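Local coordinates for fibrinogen binding protein (Staphylococcus aureus subsp. aureus Mu50, PDB 3DOA), which probably binds fibrinogen and resembles proteins that act on stalled ribosomes, at residues 1-6 with 200-205; 25-29 with 74-79; 31-36 with 47-53. All coordinates share one frame; numbering follows the deposited sequence.

Interaction 1: residues 1-6 with 200-205; sequences MAYDGL and GFSPLI
Asp4 and Ser202 carry the polar centre of this contact, each standing just ahead of a helix. CB of Asp4 rests 3.8 Å from the carbonyl O of Gly200. With CG placed beside its own backbone N (chi1 -78°), the carboxylate then turns to the serine: OD1 accepts the proton of Ser202 OG at 2.7 Å, met on its syn side and 20° out of the carboxylate plane. OD2 of Asp4 also lies near Ser202 OG, at 3.1 Å, with the methyl CG2 of Ile205 further off and the hydroxyl of Tyr252 close by. The same Ser202 OG caps the helix that starts at Pro203, taking a weak bond from Ile205 N over 3.4 Å. A small hydroxyl suits this place because it can give to the acid and receive from the helix at once. Next to this pair Gly5 N donates to Gly200 O at 2.9 Å, on a lone pair in the carbonyl plane. Both residues being glycines, their CA atoms can come within 3.9 Å. Apolar groups close the flanks. CD1 of Leu6 meets CG1 of Ile205 at 3.7 Å and lies obliquely by the Phe201 ring, while the Ala2 methyl touches CD1 of Leu204. The extended chain of Met1 crosses Pro203 at about a right angle, SD against CD at 4.0 Å. Nearby, Arg97 bonds to Phe201 O and weakly to Met1 O. The buried Asp4 carboxylate caps no helix and bonds to the serine, whose hydroxyl proton probably stabilises its negative charge; the nearby helix starts may add to this.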
ATOM      1  N   MET A   1       7.934   4.970  -5.310  1.00 71.59           N
ATOM      2  CA  MET A   1       7.472   5.765  -4.137  1.00 71.32           C
ATOM      3  C   MET A   1       6.099   6.484  -4.304  1.00 70.16           C
ATOM      4  O   MET A   1       5.601   7.002  -3.307  1.00 70.34           O
ATOM      5  CB  MET A   1       8.571   6.770  -3.638  1.00 72.19           C
ATOM      6  CG  MET A   1       8.497   6.984  -2.032  1.00 73.50           C
ATOM      7  SD  MET A   1       9.827   7.765  -0.967  1.00 77.74           S
ATOM      8  CE  MET A   1       9.263   7.555   0.795  1.00 72.07           C
ATOM      9  N   ALA A   2       5.460   6.508  -5.495  1.00 68.33           N
ATOM     10  CA  ALA A   2       4.076   7.112  -5.636  1.00 66.15           C
ATOM     11  C   ALA A   2       2.994   6.259  -4.996  1.00 64.66           C
ATOM     12  O   ALA A   2       1.932   6.783  -4.650  1.00 64.71           O
ATOM     13  CB  ALA A   2       3.696   7.379  -7.072  1.00 65.62           C
ATOM     14  N   TYR A   3       3.237   4.945  -4.850  1.00 62.52           N
ATOM     15  CA  TYR A   3       2.453   4.105  -3.905  1.00 61.30           C
ATOM     16  C   TYR A   3       2.827   4.399  -2.423  1.00 59.67           C
ATOM     17  O   TYR A   3       3.580   3.730  -1.832  1.00 58.72           O
ATOM     18  CB  TYR A   3       2.585   2.631  -4.273  1.00 59.21           C
ATOM     19  CG  TYR A   3       1.300   1.802  -4.087  1.00 59.73           C
ATOM     20  CD1 TYR A   3       0.696   1.651  -2.820  1.00 56.54           C
ATOM     21  CD2 TYR A   3       0.713   1.155  -5.164  1.00 55.73           C
ATOM     22  CE1 TYR A   3      -0.440   0.877  -2.660  1.00 55.69           C
ATOM     23  CE2 TYR A   3      -0.432   0.414  -5.011  1.00 55.92           C
ATOM     24  CZ  TYR A   3      -1.008   0.273  -3.765  1.00 54.65           C
ATOM     25  OH  TYR A   3      -2.160  -0.448  -3.643  1.00 53.22           O
ATOM     26  N   ASP A   4       2.349   5.526  -1.939  1.00 60.30           N
ATOM     27  CA  ASP A   4       2.329   5.991  -0.565  1.00 60.86           C
ATOM     28  C   ASP A   4       1.608   5.155   0.457  1.00 60.07           C
ATOM     29  O   ASP A   4       0.769   4.295   0.127  1.00 60.10           O
ATOM     30  CB  ASP A   4       1.316   7.148  -0.562  1.00 62.05           C
ATOM     31  CG  ASP A   4       1.840   8.332  -1.085  1.00 65.80           C
ATOM     32  OD1 ASP A   4       2.856   8.193  -1.760  1.00 77.23           O
ATOM     33  OD2 ASP A   4       1.286   9.403  -0.817  1.00 70.98           O
ATOM     34  N   GLY A   5       1.775   5.597   1.695  1.00 58.39           N
ATOM     35  CA  GLY A   5       0.795   5.374   2.709  1.00 57.94           C
ATOM     36  C   GLY A   5      -0.579   5.801   2.257  1.00 58.23           C
ATOM     37  O   GLY A   5      -1.498   5.007   2.224  1.00 58.71           O
ATOM     38  N   LEU A   6      -0.744   7.061   1.887  1.00 58.52           N
ATOM     39  CA  LEU A   6      -2.088   7.573   1.600  1.00 57.75           C
ATOM     40  C   LEU A   6      -2.744   6.883   0.405  1.00 57.30           C
ATOM     41  O   LEU A   6      -3.949   6.610   0.413  1.00 57.23           O
ATOM     42  CB  LEU A   6      -2.057   9.089   1.444  1.00 57.89           C
ATOM     43  CG  LEU A   6      -1.339   9.856   2.569  1.00 57.71           C
ATOM     44  CD1 LEU A   6      -1.131  11.145   2.012  1.00 61.64           C
ATOM     45  CD2 LEU A   6      -2.106  10.030   3.891  1.00 58.69           C
ATOM     46  N   GLY A 200       4.454   7.027   5.940  1.00 60.14           N
ATOM     47  CA  GLY A 200       3.731   6.886   4.695  1.00 59.79           C
ATOM     48  C   GLY A 200       3.648   8.068   3.752  1.00 59.49           C
ATOM     49  O   GLY A 200       2.943   7.991   2.746  1.00 60.69           O
ATOM     50  N   PHE A 201       4.366   9.145   4.033  1.00 58.81           N
ATOM     51  CA  PHE A 201       4.439  10.267   3.094  1.00 58.07           C
ATOM     52  C   PHE A 201       5.367  10.002   1.912  1.00 57.71           C
ATOM     53  O   PHE A 201       6.208   9.108   1.960  1.00 58.91           O
ATOM     54  CB  PHE A 201       4.879  11.537   3.816  1.00 57.64           C
ATOM     55  CG  PHE A 201       3.740  12.345   4.408  1.00 57.73           C
ATOM     56  CD1 PHE A 201       2.394  11.968   4.237  1.00 56.03           C
ATOM     57  CD2 PHE A 201       4.023  13.535   5.075  1.00 56.26           C
ATOM     58  CE1 PHE A 201       1.370  12.740   4.755  1.00 55.74           C
ATOM     59  CE2 PHE A 201       3.004  14.292   5.588  1.00 55.47           C
ATOM     60  CZ  PHE A 201       1.676  13.890   5.425  1.00 56.16           C
ATOM     61  N   SER A 202       5.154  10.759   0.842  1.00 57.12           N
ATOM     62  CA  SER A 202       5.980  10.759  -0.375  1.00 56.29           C
ATOM     63  C   SER A 202       6.222  12.206  -0.811  1.00 56.32           C
ATOM     64  O   SER A 202       5.410  13.132  -0.481  1.00 57.11           O
ATOM     65  CB  SER A 202       5.242  10.105  -1.531  1.00 55.27           C
ATOM     66  OG  SER A 202       3.956  10.702  -1.646  1.00 54.15           O
ATOM     67  N   PRO A 203       7.280  12.398  -1.614  1.00 55.17           N
ATOM     68  CA  PRO A 203       7.540  13.583  -2.363  1.00 54.93           C
ATOM     69  C   PRO A 203       6.259  14.206  -2.940  1.00 54.44           C
ATOM     70  O   PRO A 203       5.954  15.375  -2.666  1.00 54.15           O
ATOM     71  CB  PRO A 203       8.431  13.045  -3.452  1.00 54.79           C
ATOM     72  CG  PRO A 203       9.239  12.100  -2.772  1.00 54.00           C
ATOM     73  CD  PRO A 203       8.332  11.411  -1.868  1.00 55.35           C
ATOM     74  N   LEU A 204       5.498  13.401  -3.670  1.00 53.91           N
ATOM     75  CA  LEU A 204       4.271  13.864  -4.266  1.00 54.19           C
ATOM     76  C   LEU A 204       3.429  14.602  -3.278  1.00 54.22           C
ATOM     77  O   LEU A 204       3.042  15.771  -3.535  1.00 55.59           O
ATOM     78  CB  LEU A 204       3.458  12.714  -4.837  1.00 54.64           C
ATOM     79  CG  LEU A 204       3.900  12.221  -6.215  1.00 55.67           C
ATOM     80  CD1 LEU A 204       3.476  10.743  -6.578  1.00 56.69           C
ATOM     81  CD2 LEU A 204       3.339  13.230  -7.196  1.00 56.96           C
ATOM     82  N   ILE A 205       3.141  13.968  -2.146  1.00 53.53           N
ATOM     83  CA  ILE A 205       2.200  14.591  -1.227  1.00 53.25           C
ATOM     84  C   ILE A 205       2.860  15.737  -0.429  1.00 53.04           C
ATOM     85  O   ILE A 205       2.216  16.781  -0.199  1.00 51.64           O
ATOM     86  CB  ILE A 205       1.515  13.548  -0.306  1.00 54.03           C
ATOM     87  CG1 ILE A 205       0.211  14.141   0.284  1.00 54.55           C
ATOM     88  CG2 ILE A 205       2.514  12.957   0.716  1.00 51.62           C
ATOM     89  CD1 ILE A 205      -0.921  14.302  -0.751  1.00 53.78           C
TER

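Interaction 2: residues 25-29 with 74-79; sequences KINQP and FARVFR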
ATOM      1  N   LYS A  25      -8.183 -19.454  -5.760  1.00 61.01           N
ATOM      2  CA  LYS A  25      -7.116 -19.741  -6.725  1.00 60.54           C
ATOM      3  C   LYS A  25      -5.928 -18.848  -6.394  1.00 59.77           C
ATOM      4  O   LYS A  25      -6.087 -17.681  -5.960  1.00 59.28           O
ATOM      5  CB  LYS A  25      -7.597 -19.416  -8.132  1.00 60.68           C
ATOM      6  CG  LYS A  25      -6.966 -20.209  -9.299  1.00 62.78           C
ATOM      7  CD  LYS A  25      -8.091 -20.759 -10.346  1.00 64.32           C
ATOM      8  CE  LYS A  25      -9.000 -19.616 -11.045  1.00 66.41           C
ATOM      9  NZ  LYS A  25     -10.391 -20.043 -11.582  1.00 65.82           N
ATOM     10  N   ILE A  26      -4.730 -19.379  -6.580  1.00 58.62           N
ATOM     11  CA  ILE A  26      -3.544 -18.568  -6.350  1.00 58.31           C
ATOM     12  C   ILE A  26      -2.503 -18.934  -7.368  1.00 57.64           C
ATOM     13  O   ILE A  26      -2.062 -20.060  -7.396  1.00 57.71           O
ATOM     14  CB  ILE A  26      -2.975 -18.742  -4.930  1.00 58.42           C
ATOM     15  CG1 ILE A  26      -4.109 -18.540  -3.909  1.00 58.50           C
ATOM     16  CG2 ILE A  26      -1.777 -17.762  -4.688  1.00 57.46           C
ATOM     17  CD1 ILE A  26      -3.672 -18.537  -2.444  1.00 58.84           C
ATOM     18  N   ASN A  27      -2.134 -17.987  -8.226  1.00 56.79           N
ATOM     19  CA  ASN A  27      -1.036 -18.201  -9.131  1.00 56.09           C
ATOM     20  C   ASN A  27       0.122 -17.241  -8.920  1.00 55.84           C
ATOM     21  O   ASN A  27       0.076 -16.382  -8.059  1.00 55.88           O
ATOM     22  CB  ASN A  27      -1.526 -18.126 -10.543  1.00 56.02           C
ATOM     23  CG  ASN A  27      -2.704 -18.962 -10.764  1.00 53.76           C
ATOM     24  OD1 ASN A  27      -2.600 -20.076 -11.233  1.00 48.78           O
ATOM     25  ND2 ASN A  27      -3.850 -18.436 -10.418  1.00 53.49           N
ATOM     26  N   GLN A  28       1.181 -17.435  -9.698  1.00 55.95           N
ATOM     27  CA  GLN A  28       2.419 -16.703  -9.541  1.00 55.65           C
ATOM     28  C   GLN A  28       2.905 -16.615 -10.962  1.00 55.31           C
ATOM     29  O   GLN A  28       3.541 -17.523 -11.449  1.00 55.58           O
ATOM     30  CB  GLN A  28       3.386 -17.511  -8.650  1.00 56.10           C
ATOM     31  CG  GLN A  28       4.798 -16.927  -8.431  1.00 56.25           C
ATOM     32  CD  GLN A  28       5.658 -17.799  -7.534  1.00 55.00           C
ATOM     33  OE1 GLN A  28       5.179 -18.327  -6.562  1.00 58.35           O
ATOM     34  NE2 GLN A  28       6.911 -17.932  -7.849  1.00 51.31           N
ATOM     35  N   PRO A  29       2.572 -15.536 -11.657  1.00 55.19           N
ATOM     36  CA  PRO A  29       2.933 -15.508 -13.073  1.00 55.19           C
ATOM     37  C   PRO A  29       4.375 -15.193 -13.331  1.00 55.30           C
ATOM     38  O   PRO A  29       4.791 -15.353 -14.474  1.00 55.91           O
ATOM     39  CB  PRO A  29       2.064 -14.402 -13.639  1.00 55.01           C
ATOM     40  CG  PRO A  29       1.108 -14.031 -12.445  1.00 55.60           C
ATOM     41  CD  PRO A  29       1.878 -14.314 -11.251  1.00 55.16           C
ATOM     42  N   PHE A  74       6.069 -21.333  -3.980  1.00 49.60           N
ATOM     43  CA  PHE A  74       5.547 -20.332  -3.086  1.00 49.07           C
ATOM     44  C   PHE A  74       4.046 -20.249  -3.233  1.00 49.32           C
ATOM     45  O   PHE A  74       3.315 -20.117  -2.241  1.00 49.88           O
ATOM     46  CB  PHE A  74       6.170 -19.023  -3.386  1.00 49.06           C
ATOM     47  CG  PHE A  74       5.809 -17.981  -2.437  1.00 49.13           C
ATOM     48  CD1 PHE A  74       6.360 -17.980  -1.155  1.00 49.75           C
ATOM     49  CD2 PHE A  74       4.940 -16.960  -2.806  1.00 48.36           C
ATOM     50  CE1 PHE A  74       6.002 -16.941  -0.217  1.00 49.96           C
ATOM     51  CE2 PHE A  74       4.600 -15.914  -1.888  1.00 49.31           C
ATOM     52  CZ  PHE A  74       5.125 -15.909  -0.601  1.00 48.90           C
ATOM     53  N   ALA A  75       3.592 -20.350  -4.479  1.00 49.07           N
ATOM     54  CA  ALA A  75       2.163 -20.422  -4.806  1.00 48.50           C
ATOM     55  C   ALA A  75       1.560 -21.680  -4.172  1.00 48.18           C
ATOM     56  O   ALA A  75       0.471 -21.611  -3.597  1.00 48.06           O
ATOM     57  CB  ALA A  75       1.960 -20.435  -6.326  1.00 47.72           C
ATOM     58  N   ARG A  76       2.289 -22.803  -4.256  1.00 47.54           N
ATOM     59  CA  ARG A  76       1.882 -24.062  -3.616  1.00 47.64           C
ATOM     60  C   ARG A  76       1.621 -23.816  -2.117  1.00 47.30           C
ATOM     61  O   ARG A  76       0.516 -24.070  -1.589  1.00 45.64           O
ATOM     62  CB  ARG A  76       2.961 -25.135  -3.754  1.00 46.96           C
ATOM     63  CG  ARG A  76       2.962 -25.961  -4.993  1.00 46.60           C
ATOM     64  CD  ARG A  76       3.780 -27.245  -4.729  1.00 49.17           C
ATOM     65  NE  ARG A  76       5.238 -27.040  -4.664  1.00 50.38           N
ATOM     66  CZ  ARG A  76       6.013 -26.771  -5.737  1.00 52.45           C
ATOM     67  NH1 ARG A  76       5.476 -26.641  -6.962  1.00 52.35           N
ATOM     68  NH2 ARG A  76       7.338 -26.594  -5.594  1.00 51.78           N
ATOM     69  N   VAL A  77       2.639 -23.275  -1.452  1.00 47.65           N
ATOM     70  CA  VAL A  77       2.516 -23.054  -0.045  1.00 48.28           C
ATOM     71  C   VAL A  77       1.283 -22.245   0.178  1.00 49.86           C
ATOM     72  O   VAL A  77       0.505 -22.516   1.091  1.00 51.05           O
ATOM     73  CB  VAL A  77       3.637 -22.279   0.574  1.00 48.36           C
ATOM     74  CG1 VAL A  77       3.281 -22.017   2.020  1.00 47.16           C
ATOM     75  CG2 VAL A  77       4.968 -23.011   0.427  1.00 47.35           C
ATOM     76  N   PHE A  78       1.081 -21.237  -0.648  1.00 51.07           N
ATOM     77  CA  PHE A  78      -0.100 -20.405  -0.477  1.00 51.73           C
ATOM     78  C   PHE A  78      -1.469 -21.128  -0.617  1.00 51.67           C
ATOM     79  O   PHE A  78      -2.373 -20.938   0.199  1.00 51.56           O
ATOM     80  CB  PHE A  78      -0.007 -19.268  -1.455  1.00 52.17           C
ATOM     81  CG  PHE A  78       0.459 -17.994  -0.846  1.00 52.76           C
ATOM     82  CD1 PHE A  78       1.585 -17.982   0.004  1.00 54.23           C
ATOM     83  CD2 PHE A  78      -0.176 -16.786  -1.173  1.00 50.44           C
ATOM     84  CE1 PHE A  78       2.063 -16.771   0.552  1.00 53.05           C
ATOM     85  CE2 PHE A  78       0.284 -15.598  -0.645  1.00 50.38           C
ATOM     86  CZ  PHE A  78       1.402 -15.589   0.232  1.00 52.65           C
ATOM     87  N   ARG A  79      -1.610 -21.939  -1.644  1.00 51.57           N
ATOM     88  CA  ARG A  79      -2.790 -22.754  -1.792  1.00 52.51           C
ATOM     89  C   ARG A  79      -3.050 -23.654  -0.596  1.00 52.45           C
ATOM     90  O   ARG A  79      -4.178 -23.716  -0.102  1.00 52.69           O
ATOM     91  CB  ARG A  79      -2.622 -23.627  -2.993  1.00 52.29           C
ATOM     92  CG  ARG A  79      -2.384 -22.830  -4.232  1.00 54.30           C
ATOM     93  CD  ARG A  79      -2.049 -23.683  -5.445  1.00 54.76           C
ATOM     94  NE  ARG A  79      -2.499 -23.005  -6.654  1.00 56.06           N
ATOM     95  CZ  ARG A  79      -2.424 -23.476  -7.889  1.00 56.84           C
ATOM     96  NH1 ARG A  79      -1.942 -24.676  -8.179  1.00 58.13           N
ATOM     97  NH2 ARG A  79      -2.870 -22.715  -8.856  1.00 59.73           N
TER
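Strand 25-28 and helix 74-79 run nearly antiparallel, at 167° with their axes 7.7 Å apart at the closest, and the CA atoms of Asn27 and Ala75 come nearest, at 5.8 Å. Along the strand Ile26 and Gln28 send their side chains toward the helix, as alternation requires, and Asn27 starts out the other way. Ile26 supplies the apolar filling. Its branched chain meets Phe78 at about a right angle, with CD1 3.9 Å from Phe78 CB and CG2 against both CB and the ring atom CD2. Opposite Gln28 the methyl of Ala75 keeps the helix surface low, so the two backbones can lie near each other. Gln28 is stretched out fully, its CG anti to the backbone N (chi1 177°), which brings OE1 to the first turn of the helix and a weak bond from Ala75 N at 3.3 Å. That oxygen also lies at the edge of the Phe74 ring, near its plane, while the amide itself is tilted 64° to the ring. Arg79, long and extended from CG to NE, reaches back over the strand: NE and NH2 both give weak bonds to Ile26 O, each 3.1 Å long. Its NH2 is also 3.6 Å from Asn27 OD1, with the two flat groups almost perpendicular. Glu83 lies at a long, weak ion-pair distance from NE. Phe74 stacks on Phe141. This is an alpha/beta packing of helix 73-82 on the edge strand of the four-stranded antiparallel sheet, in which an arginine reaches an edge carbonyl with weak bonds.

Interaction 3: residues 31-36 with 47-53; sequences NDTILM and LLLSIHP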
ATOM      1  N   ASN A  31       8.478 -14.284 -10.848  1.00 54.10           N
ATOM      2  CA  ASN A  31       9.124 -14.327  -9.543  1.00 54.40           C
ATOM      3  C   ASN A  31       8.793 -13.217  -8.621  1.00 54.41           C
ATOM      4  O   ASN A  31       9.232 -13.239  -7.488  1.00 54.57           O
ATOM      5  CB  ASN A  31      10.617 -14.314  -9.693  1.00 54.48           C
ATOM      6  CG  ASN A  31      11.131 -15.592 -10.222  1.00 55.89           C
ATOM      7  OD1 ASN A  31      11.449 -15.683 -11.430  1.00 55.53           O
ATOM      8  ND2 ASN A  31      11.173 -16.639  -9.344  1.00 54.78           N
ATOM      9  N   ASP A  32       8.043 -12.234  -9.097  1.00 54.81           N
ATOM     10  CA  ASP A  32       7.787 -11.012  -8.342  1.00 54.74           C
ATOM     11  C   ASP A  32       6.308 -10.824  -8.056  1.00 53.74           C
ATOM     12  O   ASP A  32       5.921  -9.822  -7.478  1.00 53.18           O
ATOM     13  CB  ASP A  32       8.314  -9.801  -9.130  1.00 55.45           C
ATOM     14  CG  ASP A  32       9.868  -9.759  -9.213  1.00 59.34           C
ATOM     15  OD1 ASP A  32      10.546  -9.835  -8.145  1.00 62.68           O
ATOM     16  OD2 ASP A  32      10.410  -9.634 -10.354  1.00 65.10           O
ATOM     17  N   THR A  33       5.472 -11.784  -8.432  1.00 52.76           N
ATOM     18  CA  THR A  33       4.065 -11.511  -8.458  1.00 52.24           C
ATOM     19  C   THR A  33       3.192 -12.658  -8.037  1.00 52.56           C
ATOM     20  O   THR A  33       3.353 -13.806  -8.508  1.00 52.32           O
ATOM     21  CB  THR A  33       3.647 -11.224  -9.853  1.00 52.22           C
ATOM     22  OG1 THR A  33       4.529 -10.249 -10.410  1.00 52.52           O
ATOM     23  CG2 THR A  33       2.213 -10.733  -9.851  1.00 51.93           C
ATOM     24  N   ILE A  34       2.242 -12.330  -7.172  1.00 52.31           N
ATOM     25  CA  ILE A  34       1.210 -13.247  -6.784  1.00 52.74           C
ATOM     26  C   ILE A  34      -0.128 -12.680  -7.178  1.00 53.51           C
ATOM     27  O   ILE A  34      -0.474 -11.527  -6.921  1.00 53.59           O
ATOM     28  CB  ILE A  34       1.257 -13.599  -5.268  1.00 52.93           C
ATOM     29  CG1 ILE A  34       2.353 -14.640  -4.993  1.00 54.28           C
ATOM     30  CG2 ILE A  34      -0.045 -14.148  -4.766  1.00 51.38           C
ATOM     31  CD1 ILE A  34       2.244 -15.912  -5.853  1.00 55.69           C
ATOM     32  N   LEU A  35      -0.874 -13.567  -7.807  1.00 54.85           N
ATOM     33  CA  LEU A  35      -2.187 -13.338  -8.345  1.00 55.87           C
ATOM     34  C   LEU A  35      -3.108 -14.171  -7.496  1.00 56.07           C
ATOM     35  O   LEU A  35      -2.940 -15.385  -7.409  1.00 56.61           O
ATOM     36  CB  LEU A  35      -2.174 -13.862  -9.775  1.00 55.79           C
ATOM     37  CG  LEU A  35      -2.976 -13.087 -10.802  1.00 57.45           C
ATOM     38  CD1 LEU A  35      -3.095 -11.577 -10.420  1.00 57.26           C
ATOM     39  CD2 LEU A  35      -2.338 -13.332 -12.190  1.00 56.12           C
ATOM     40  N   MET A  36      -4.054 -13.559  -6.818  1.00 56.67           N
ATOM     41  CA  MET A  36      -4.845 -14.320  -5.844  1.00 56.77           C
ATOM     42  C   MET A  36      -6.295 -14.106  -6.230  1.00 55.75           C
ATOM     43  O   MET A  36      -6.771 -12.988  -6.066  1.00 55.51           O
ATOM     44  CB  MET A  36      -4.498 -13.843  -4.430  1.00 55.92           C
ATOM     45  CG  MET A  36      -5.578 -14.039  -3.396  1.00 58.22           C
ATOM     46  SD  MET A  36      -5.131 -13.689  -1.608  1.00 63.46           S
ATOM     47  CE  MET A  36      -3.504 -14.475  -1.340  1.00 62.58           C
ATOM     48  N   LEU A  47      -6.720 -10.301  -7.590  1.00 58.88           N
ATOM     49  CA  LEU A  47      -5.961  -9.429  -6.696  1.00 58.33           C
ATOM     50  C   LEU A  47      -4.486  -9.620  -7.033  1.00 58.16           C
ATOM     51  O   LEU A  47      -3.967 -10.730  -6.949  1.00 58.44           O
ATOM     52  CB  LEU A  47      -6.220  -9.857  -5.254  1.00 58.09           C
ATOM     53  CG  LEU A  47      -5.772  -8.902  -4.180  1.00 58.65           C
ATOM     54  CD1 LEU A  47      -6.455  -7.565  -4.358  1.00 58.97           C
ATOM     55  CD2 LEU A  47      -6.172  -9.470  -2.877  1.00 57.52           C
ATOM     56  N   LEU A  48      -3.816  -8.563  -7.453  1.00 57.25           N
ATOM     57  CA  LEU A  48      -2.422  -8.671  -7.803  1.00 56.48           C
ATOM     58  C   LEU A  48      -1.607  -8.036  -6.722  1.00 55.36           C
ATOM     59  O   LEU A  48      -1.898  -6.915  -6.235  1.00 53.81           O
ATOM     60  CB  LEU A  48      -2.153  -8.014  -9.149  1.00 57.03           C
ATOM     61  CG  LEU A  48      -0.724  -8.055  -9.731  1.00 57.03           C
ATOM     62  CD1 LEU A  48      -0.733  -8.028 -11.292  1.00 55.90           C
ATOM     63  CD2 LEU A  48       0.092  -6.931  -9.181  1.00 54.47           C
ATOM     64  N   LEU A  49      -0.602  -8.808  -6.337  1.00 54.68           N
ATOM     65  CA  LEU A  49       0.291  -8.466  -5.261  1.00 54.64           C
ATOM     66  C   LEU A  49       1.666  -8.575  -5.883  1.00 54.77           C
ATOM     67  O   LEU A  49       2.082  -9.674  -6.178  1.00 55.28           O
ATOM     68  CB  LEU A  49       0.135  -9.449  -4.083  1.00 54.46           C
ATOM     69  CG  LEU A  49      -1.216  -9.593  -3.313  1.00 54.75           C
ATOM     70  CD1 LEU A  49      -1.973 -10.866  -3.663  1.00 54.38           C
ATOM     71  CD2 LEU A  49      -1.030  -9.611  -1.811  1.00 53.91           C
ATOM     72  N   SER A  50       2.338  -7.450  -6.153  1.00 55.11           N
ATOM     73  CA  SER A  50       3.660  -7.466  -6.798  1.00 55.13           C
ATOM     74  C   SER A  50       4.639  -6.970  -5.818  1.00 55.23           C
ATOM     75  O   SER A  50       4.394  -6.064  -5.106  1.00 54.98           O
ATOM     76  CB  SER A  50       3.775  -6.574  -8.059  1.00 55.43           C
ATOM     77  OG  SER A  50       4.853  -7.000  -8.941  1.00 55.38           O
ATOM     78  N   ILE A  51       5.792  -7.564  -5.852  1.00 56.18           N
ATOM     79  CA  ILE A  51       6.837  -7.349  -4.884  1.00 57.13           C
ATOM     80  C   ILE A  51       7.976  -6.710  -5.709  1.00 57.18           C
ATOM     81  O   ILE A  51       9.097  -6.556  -5.227  1.00 57.45           O
ATOM     82  CB  ILE A  51       7.206  -8.778  -4.369  1.00 58.14           C
ATOM     83  CG1 ILE A  51       8.158  -8.870  -3.196  1.00 59.01           C
ATOM     84  CG2 ILE A  51       7.940  -9.622  -5.500  1.00 59.85           C
ATOM     85  CD1 ILE A  51       9.063 -10.289  -3.355  1.00 56.43           C
ATOM     86  N   HIS A  52       7.682  -6.355  -6.968  1.00 56.66           N
ATOM     87  CA  HIS A  52       8.709  -5.969  -7.919  1.00 56.03           C
ATOM     88  C   HIS A  52       9.450  -4.686  -7.454  1.00 56.08           C
ATOM     89  O   HIS A  52       8.807  -3.727  -6.977  1.00 55.75           O
ATOM     90  CB  HIS A  52       8.048  -5.741  -9.257  1.00 55.61           C
ATOM     91  CG  HIS A  52       9.006  -5.350 -10.317  1.00 55.02           C
ATOM     92  ND1 HIS A  52       9.562  -6.266 -11.184  1.00 56.08           N
ATOM     93  CD2 HIS A  52       9.577  -4.161 -10.604  1.00 53.86           C
ATOM     94  CE1 HIS A  52      10.403  -5.644 -11.992  1.00 54.33           C
ATOM     95  NE2 HIS A  52      10.430  -4.367 -11.657  1.00 53.71           N
ATOM     96  N   PRO A  53      10.797  -4.666  -7.565  1.00 55.85           N
ATOM     97  CA  PRO A  53      11.635  -3.620  -6.951  1.00 56.16           C
ATOM     98  C   PRO A  53      11.289  -2.207  -7.396  1.00 56.78           C
ATOM     99  O   PRO A  53      11.398  -1.239  -6.622  1.00 56.74           O
ATOM    100  CB  PRO A  53      13.031  -3.992  -7.362  1.00 55.40           C
ATOM    101  CG  PRO A  53      12.880  -4.965  -8.441  1.00 55.40           C
ATOM    102  CD  PRO A  53      11.620  -5.658  -8.259  1.00 56.13           C
TER
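Strands 33-36 and 47-50 run antiparallel (164°), their axes 4.7 Å apart, with Ile34 opposite Leu49 and Met36 opposite Leu47 as hydrogen-bonded pairs. Ile34 N donates to Leu49 O at 2.8 Å and almost straight (173°), and Leu49 N returns the bond to Ile34 O. Met36 and Leu47 exchange a second such pair, of which Leu47 N to Met36 O is the longer, at 3.1 Å. Between them, CA-H groups such as that of Leu35 approach the carbonyl of Leu47. Ile34, Met36, Leu47 and Leu49 share one face. There CD1 of Leu49 fits between two neighbours, 4.0 Å from Ile34 CG2 and 4.0 Å from Met36 CB. The two strands form a beta hairpin in the middle of a four-stranded meander, flanked by strands 22-30 and 57-61. Helix 73-82 covers the Ile34 face, with Phe74 on Ile34 and Phe78 and Leu82 on Met36, which explains the large flexible and branched apolar residues there. Thr33, Leu35, Leu48 and Ser50 occupy the other face, where CD1 of Leu35 touches Leu48 CB at 3.9 Å and the methyl CG2 of Thr33 approaches Leu48 CG at 4.0 Å. The hydroxyl of Thr33 turns instead to a hydrogen bond with Asp30 OD1, which also accepts from Asp32 N. Just before one strand and just after the other, Asp32 OD2 comes within 3.6 Å of His52 ND1, carboxylate and imidazole planes 82° apart, while the histidine ring stacks on Phe55.

Overall arrangement
From the N terminus, residues 1-6 run into helix 5-15, and their contact with 200-205 closes the widest loop, joining the start of the chain to helix 203-210. Within that loop the chain enters strand 22-30, and interaction 2 closes a smaller loop by bringing helix 73-82 back to it. Interaction 3 is nested in turn inside interaction 2, being the hairpin of strands 33-40 and 43-50. No two loops cross. Interactions 2 and 3 adjoin in one sheet: Asn27 N probably bonds to Leu35 O, and Gln28 packs on Ile34. Interaction 1 stands apart, its centre about 29 Å from that of interaction 2 and 20 Å from that of interaction 3.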